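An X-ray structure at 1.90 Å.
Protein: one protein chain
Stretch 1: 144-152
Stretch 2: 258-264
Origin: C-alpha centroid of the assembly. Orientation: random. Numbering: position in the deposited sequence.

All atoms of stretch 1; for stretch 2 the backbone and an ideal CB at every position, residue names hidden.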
# COMPACT_ATOMS: atom_id res chain seq x y z
N GLU A 144 3.16 -3.07 5.29
CA GLU A 144 2.55 -2.91 3.97
C GLU A 144 1.90 -4.16 3.41
O GLU A 144 0.95 -4.07 2.63
CB GLU A 144 3.59 -2.48 2.95
CG GLU A 144 3.99 -1.04 3.00
CD GLU A 144 4.79 -0.66 1.78
OE1 GLU A 144 5.08 -1.55 0.94
OE2 GLU A 144 5.15 0.53 1.66
N GLU A 145 2.45 -5.31 3.78
CA GLU A 145 2.01 -6.59 3.23
C GLU A 145 0.78 -7.15 3.93
O GLU A 145 0.24 -8.19 3.53
CB GLU A 145 3.16 -7.60 3.31
CG GLU A 145 4.51 -7.01 2.94
CD GLU A 145 5.54 -8.06 2.61
OE1 GLU A 145 6.39 -8.37 3.48
OE2 GLU A 145 5.50 -8.59 1.48
N SER A 146 0.32 -6.47 4.97
CA SER A 146 -0.79 -6.97 5.76
C SER A 146 -2.10 -6.92 5.01
O SER A 146 -2.19 -6.31 3.94
CB SER A 146 -0.92 -6.18 7.07
OG SER A 146 0.29 -6.23 7.79
N LEU A 147 -3.11 -7.57 5.57
CA LEU A 147 -4.39 -7.75 4.92
C LEU A 147 -5.54 -7.36 5.82
O LEU A 147 -5.44 -7.42 7.04
CB LEU A 147 -4.56 -9.21 4.49
CG LEU A 147 -3.39 -9.83 3.74
CD1 LEU A 147 -3.65 -11.32 3.58
CD2 LEU A 147 -3.18 -9.16 2.39
N ALA A 148 -6.63 -6.95 5.19
CA ALA A 148 -7.90 -6.79 5.86
C ALA A 148 -8.82 -7.84 5.28
O ALA A 148 -8.84 -8.04 4.06
CB ALA A 148 -8.46 -5.41 5.66
N VAL A 149 -9.56 -8.51 6.15
CA VAL A 149 -10.45 -9.58 5.72
C VAL A 149 -11.85 -9.23 6.18
O VAL A 149 -12.06 -8.88 7.34
CB VAL A 149 -10.02 -10.95 6.29
CG1 VAL A 149 -10.91 -12.06 5.76
CG2 VAL A 149 -8.58 -11.23 5.92
N LEU A 150 -12.80 -9.30 5.26
CA LEU A 150 -14.19 -9.05 5.56
C LEU A 150 -14.98 -10.33 5.40
O LEU A 150 -14.74 -11.09 4.46
CB LEU A 150 -14.77 -7.96 4.66
CG LEU A 150 -14.14 -6.57 4.79
CD1 LEU A 150 -12.93 -6.47 3.89
CD2 LEU A 150 -15.16 -5.52 4.43
N ARG A 151 -15.91 -10.57 6.31
CA ARG A 151 -16.74 -11.77 6.26
C ARG A 151 -18.19 -11.43 6.54
O ARG A 151 -18.51 -10.64 7.42
CB ARG A 151 -16.22 -12.82 7.25
CG ARG A 151 -15.03 -13.59 6.70
CD ARG A 151 -14.41 -14.54 7.70
NE ARG A 151 -15.30 -15.61 8.10
CZ ARG A 151 -15.52 -16.72 7.40
NH1 ARG A 151 -14.91 -16.92 6.24
NH2 ARG A 151 -16.35 -17.64 7.88
N VAL A 152 -19.07 -12.02 5.73
CA VAL A 152 -20.50 -11.77 5.84
C VAL A 152 -21.24 -13.03 5.35
O VAL A 152 -20.77 -13.72 4.44
CB VAL A 152 -20.89 -10.51 5.03
CG1 VAL A 152 -20.66 -10.72 3.53
CG2 VAL A 152 -22.31 -10.09 5.31
N UNK A 258 -11.26 -16.30 17.12
CA UNK A 258 -11.89 -15.97 15.84
C UNK A 258 -10.98 -16.26 14.66
O UNK A 258 -9.89 -16.80 14.82
CB UNK A 258 -12.30 -14.50 15.82
N UNK A 259 -11.42 -15.90 13.45
CA UNK A 259 -10.61 -16.21 12.28
C UNK A 259 -9.39 -15.30 12.20
O UNK A 259 -9.45 -14.13 12.56
CB UNK A 259 -11.45 -16.08 11.01
N UNK A 260 -8.30 -15.88 11.71
CA UNK A 260 -7.05 -15.17 11.50
C UNK A 260 -6.52 -15.48 10.12
O UNK A 260 -7.10 -16.30 9.40
CB UNK A 260 -6.02 -15.54 12.57
N UNK A 261 -5.43 -14.83 9.74
CA UNK A 261 -4.72 -15.20 8.53
C UNK A 261 -3.24 -15.37 8.82
O UNK A 261 -2.71 -14.84 9.80
CB UNK A 261 -4.93 -14.15 7.44
N UNK A 262 -2.58 -16.13 7.95
CA UNK A 262 -1.13 -16.25 7.95
C UNK A 262 -0.65 -16.09 6.51
O UNK A 262 -1.30 -16.57 5.58
CB UNK A 262 -0.68 -17.59 8.54
N UNK A 263 0.47 -15.39 6.33
CA UNK A 263 1.11 -15.29 5.02
C UNK A 263 1.82 -16.59 4.68
O UNK A 263 2.52 -17.15 5.52
CB UNK A 263 2.10 -14.12 4.99
N UNK A 264 1.64 -17.07 3.45
CA UNK A 264 2.36 -18.25 2.96
C UNK A 264 3.44 -17.85 1.95
O UNK A 264 3.33 -16.82 1.28
CB UNK A 264 1.39 -19.24 2.32

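Stretch 2 runs roughly antiparallel to stretch 1, at 143° between strand directions, with an axis separation of 8.8 Å at closest approach. That is too far for backbone pairing, so the space between must be filled by side chains. Along an extended backbone these alternate, and the odd positions 259, 261 and 263 are the ones that face stretch 1.

Position 258 has a phi of 82° and a psi of -175°. Positive phi by itself favours glycine, and an ideal CB would find nothing of stretch 1 within 5.5 Å, so no contact argues for a side chain. The residue is Gly258.

At position 259 the CA-to-CB bond points toward stretch 1, and the ideal CB lies 4.7 Å from Arg151 CD. What stretch 1 offers here is a long arginine side chain ending in a flat, charged guanidinium. An acidic residue could answer the charge, while an aromatic or a flexible apolar chain could lie against the flat group. The deposited residue is Met259. Its chi1 and chi2 are both t and its chi3 is m, which brings the terminal methyl over one face of the guanidinium, with Met259 CE 3.2 Å from Arg151 CZ. The contact leaves the nitrogens at the guanidinium's rim free to bond in its plane, and Arg151 NH1 and NH2 do find hydrogen-bonding partners elsewhere in the structure.

Position 260 points away, with nothing of stretch 1 nearby. Many residues would serve; a beta-branched one suits the extended backbone, and Val260 is found.

At position 261 the CA-to-CB bond points toward stretch 1. Its ideal CB is 4.9 Å from Val149 CG2 and 5.0 Å from Leu147 CD1, so an apolar group is called for. Farther along stretch 1, however, lies the backbone N of Leu147, a donor that a long side chain with an acceptor at its tip might reach. Leucine, isoleucine or phenylalanine would meet the first demand; tyrosine can meet both. In Tyr261, chi1 is p, and the ring receives Leu147 CB over one face, 4.1 Å from the centroid, a CH-pi contact. Val149 CG2 approaches Tyr261 CD2 at 4.2 Å. At the tip, Leu147 N donates a hydrogen bond to Tyr261 OH, 3.0 Å long and nearly straight at 159°.

Position 262 again points away into space that stretch 1 leaves empty. Stretch 1 sets no preference, and a beta-branched residue suits the extended backbone; Val262 is found.

Position 263 turns back toward stretch 1, but its ideal CB has no neighbour there within 5.5 Å. Beyond that gap lie the backbone O of Glu145, Ser146 and the Leu147 side chain, polar and apolar groups that a longer polar or aromatic side chain could reach. His263 does so, its CE1 reaching to 3.1 Å from Glu145 O and 4.0 Å from Leu147 CG. A water links the group, lying 3.2 Å from His263 NE2, 2.6 Å from Tyr261 OH and 3.0 Å from Ser146 OG.

Position 264 lies beyond reach of stretch 1, which therefore sets no preference; it is Leu264.

Stretch 2 (258-264) GMVYVHL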
# COMPACT_ATOMS: atom_id res chain seq x y z
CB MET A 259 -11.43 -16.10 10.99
CG MET A 259 -10.66 -16.60 9.78
SD MET A 259 -11.67 -16.70 8.29
CE MET A 259 -12.86 -17.95 8.79
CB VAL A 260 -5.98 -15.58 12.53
CG1 VAL A 260 -6.43 -15.24 13.92
CG2 VAL A 260 -5.70 -17.08 12.41
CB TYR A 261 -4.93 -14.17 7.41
CG TYR A 261 -4.22 -12.84 7.58
CD1 TYR A 261 -2.86 -12.72 7.34
CD2 TYR A 261 -4.92 -11.69 7.94
CE1 TYR A 261 -2.21 -11.52 7.48
CE2 TYR A 261 -4.27 -10.48 8.08
CZ TYR A 261 -2.92 -10.40 7.85
OH TYR A 261 -2.27 -9.19 7.99
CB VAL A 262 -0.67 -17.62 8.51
CG1 VAL A 262 0.83 -17.81 8.32
CG2 VAL A 262 -1.02 -17.73 9.99
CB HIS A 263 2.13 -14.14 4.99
CG HIS A 263 1.54 -12.79 5.20
ND1 HIS A 263 0.65 -12.22 4.30
CD2 HIS A 263 1.70 -11.88 6.19
CE1 HIS A 263 0.30 -11.03 4.74
NE2 HIS A 263 0.92 -10.79 5.88
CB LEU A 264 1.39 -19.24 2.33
CG LEU A 264 0.26 -19.73 3.25
CD1 LEU A 264 -0.72 -20.57 2.45
CD2 LEU A 264 0.82 -20.51 4.43
O HOH W 1 0.33 -9.12 8.49
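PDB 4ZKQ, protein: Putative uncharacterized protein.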